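Local coordinates for protein beta-galactosidase (Streptococcus pneumoniae, PDB 4CU9) that hydrolyses beta-galactosides as a whole enzyme and, through the carbohydrate-binding module seen here, probably binds galactose-containing glycans, at residues Asp93-Leu98 and Trp163-Lys168. Sequence-based numbering, arbitrary orientation.
Sequences DAPSKL and WRMERK
The indole of W163 meets L98 obliquely through its benzo ring: CE3 lies 3.3 Å from L98 CD1, and CD2 also borders that methyl. Y137 packs edge-to-face with the indole, and F181 meets it with ring planes about 15° apart. L98 CG stands anti to the backbone N (chi1 -177°), close to W163 CE3 and CZ3, while CD1 reaches M165 CG at 3.6 Å. The puckered P95 ring crosses M165, its CB 3.8 Å from M165 CB and its CG near the sulfur. On the opposite face of this antiparallel strand pair, K97 CD rests 3.5 Å from E166 OE2. Backbone bonds E166 N to K97 O and S96 N to E166 O (2.8 Å) join the start of strand 97-103 to the end of strand 160-166. Extended K168 reaches D93 OD2 with NZ at 2.8 Å in a salt bridge, approaching 55° above the carboxylate plane; a water accepts from K168 N and can donate to A94 O, one of several acceptors in its reach. In this galactose-binding-like beta-sandwich domain, the contact thus grades from an apolar patch, continued by L84 and V174, to the K168–D93 salt bridge, where K168 probably favours ionised D93.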
loop_
_atom_site.group_PDB
_atom_site.type_symbol
_atom_site.label_atom_id
_atom_site.label_comp_id
_atom_site.label_asym_id
_atom_site.label_seq_id
_atom_site.Cartn_x
_atom_site.Cartn_y
_atom_site.Cartn_z
ATOM N N ASP A 93 8.473 -9.676 -5.055
ATOM C CA ASP A 93 7.386 -10.242 -5.811
ATOM C C ASP A 93 6.064 -9.673 -5.333
ATOM O O ASP A 93 6.013 -8.921 -4.332
ATOM C CB ASP A 93 7.377 -11.771 -5.664
ATOM C CG ASP A 93 6.630 -12.515 -6.806
ATOM O OD1 ASP A 93 5.976 -11.915 -7.671
ATOM O OD2 ASP A 93 6.731 -13.737 -6.828
ATOM N N ALA A 94 5.008 -10.069 -6.045
ATOM C CA ALA A 94 3.649 -10.004 -5.531
ATOM C C ALA A 94 3.615 -10.778 -4.203
ATOM O O ALA A 94 4.465 -11.625 -3.948
ATOM C CB ALA A 94 2.654 -10.625 -6.517
ATOM N N PRO A 95 2.619 -10.490 -3.347
ATOM C CA PRO A 95 2.567 -11.152 -2.066
ATOM C C PRO A 95 1.869 -12.514 -2.164
ATOM O O PRO A 95 1.175 -12.783 -3.155
ATOM C CB PRO A 95 1.701 -10.208 -1.226
ATOM C CG PRO A 95 0.805 -9.514 -2.237
ATOM C CD PRO A 95 1.638 -9.394 -3.459
ATOM N N SER A 96 2.064 -13.342 -1.135
ATOM C CA SER A 96 1.420 -14.658 -1.025
ATOM C C SER A 96 0.041 -14.510 -0.467
ATOM O O SER A 96 -0.827 -15.317 -0.722
ATOM C CB SER A 96 2.256 -15.566 -0.093
ATOM O OG SER A 96 2.626 -14.879 1.103
ATOM N N LYS A 97 -0.182 -13.456 0.314
ATOM C CA LYS A 97 -1.477 -13.178 0.969
ATOM C C LYS A 97 -1.721 -11.679 0.899
ATOM O O LYS A 97 -0.761 -10.898 0.991
ATOM C CB LYS A 97 -1.417 -13.586 2.414
ATOM C CG LYS A 97 -2.701 -13.416 3.185
ATOM C CD LYS A 97 -2.446 -13.422 4.693
ATOM C CE LYS A 97 -3.656 -12.910 5.454
ATOM N NZ LYS A 97 -4.888 -13.631 4.937
ATOM N N LEU A 98 -2.982 -11.293 0.755
ATOM C CA LEU A 98 -3.404 -9.920 0.397
ATOM C C LEU A 98 -4.734 -9.694 1.123
ATOM O O LEU A 98 -5.715 -10.406 0.847
ATOM C CB LEU A 98 -3.589 -9.868 -1.161
ATOM C CG LEU A 98 -3.963 -8.594 -1.884
ATOM C CD1 LEU A 98 -2.882 -7.520 -1.784
ATOM C CD2 LEU A 98 -4.268 -8.817 -3.347
ATOM N N TRP A 163 -3.635 -2.244 1.765
ATOM C CA TRP A 163 -3.515 -3.673 1.568
ATOM C C TRP A 163 -2.495 -4.161 2.580
ATOM O O TRP A 163 -1.321 -3.656 2.630
ATOM C CB TRP A 163 -3.056 -4.009 0.146
ATOM C CG TRP A 163 -4.063 -3.726 -0.893
ATOM C CD1 TRP A 163 -4.197 -2.600 -1.596
ATOM C CD2 TRP A 163 -5.138 -4.577 -1.282
ATOM N NE1 TRP A 163 -5.265 -2.689 -2.444
ATOM C CE2 TRP A 163 -5.872 -3.900 -2.262
ATOM C CE3 TRP A 163 -5.547 -5.845 -0.900
ATOM C CZ2 TRP A 163 -6.969 -4.472 -2.906
ATOM C CZ3 TRP A 163 -6.667 -6.417 -1.551
ATOM C CH2 TRP A 163 -7.338 -5.715 -2.543
ATOM N N ARG A 164 -2.939 -5.084 3.429
ATOM C CA ARG A 164 -2.073 -5.749 4.410
ATOM C C ARG A 164 -1.610 -7.049 3.780
ATOM O O ARG A 164 -2.405 -7.944 3.495
ATOM C CB ARG A 164 -2.782 -5.963 5.737
ATOM C CG ARG A 164 -1.932 -6.700 6.798
ATOM C CD ARG A 164 -2.553 -6.541 8.170
ATOM N NE ARG A 164 -3.890 -7.112 8.261
ATOM C CZ ARG A 164 -4.165 -8.410 8.323
ATOM N NH1 ARG A 164 -3.205 -9.337 8.339
ATOM N NH2 ARG A 164 -5.420 -8.802 8.401
ATOM N N MET A 165 -0.322 -7.119 3.483
ATOM C CA MET A 165 0.218 -8.172 2.622
ATOM C C MET A 165 1.294 -9.002 3.340
ATOM O O MET A 165 1.863 -8.591 4.352
ATOM C CB MET A 165 0.810 -7.534 1.381
ATOM C CG MET A 165 -0.192 -6.750 0.523
ATOM S SD MET A 165 0.583 -5.764 -0.820
ATOM C CE MET A 165 1.307 -4.406 0.064
ATOM N N GLU A 166 1.523 -10.194 2.817
ATOM C CA GLU A 166 2.620 -11.035 3.262
ATOM C C GLU A 166 3.477 -11.350 2.087
ATOM O O GLU A 166 2.984 -11.788 1.023
ATOM C CB GLU A 166 2.110 -12.315 3.892
ATOM C CG GLU A 166 1.373 -12.055 5.209
ATOM C CD GLU A 166 0.979 -13.337 5.947
ATOM O OE1 GLU A 166 1.441 -14.436 5.580
ATOM O OE2 GLU A 166 0.199 -13.229 6.919
ATOM N N ARG A 167 4.764 -11.103 2.247
ATOM C CA ARG A 167 5.721 -11.563 1.256
ATOM C C ARG A 167 5.723 -13.070 1.108
ATOM O O ARG A 167 5.375 -13.822 2.042
ATOM C CB ARG A 167 7.135 -11.083 1.570
ATOM C CG ARG A 167 7.762 -11.710 2.810
ATOM C CD ARG A 167 9.224 -11.262 2.980
ATOM N NE ARG A 167 9.741 -11.723 4.274
ATOM C CZ ARG A 167 10.072 -12.977 4.534
ATOM N NH1 ARG A 167 9.990 -13.921 3.581
ATOM N NH2 ARG A 167 10.492 -13.310 5.756
ATOM N N LYS A 168 6.150 -13.522 -0.068
ATOM C CA LYS A 168 6.385 -14.958 -0.267
ATOM C C LYS A 168 7.596 -15.445 0.530
ATOM O O LYS A 168 8.580 -14.714 0.718
ATOM C CB LYS A 168 6.569 -15.300 -1.756
ATOM C CG LYS A 168 5.376 -14.947 -2.599
ATOM C CD LYS A 168 5.585 -15.281 -4.072
ATOM C CE LYS A 168 4.301 -15.007 -4.857
ATOM N NZ LYS A 168 4.455 -15.256 -6.304
HETATM O O HOH W 1 6.759 -11.459 -2.082
#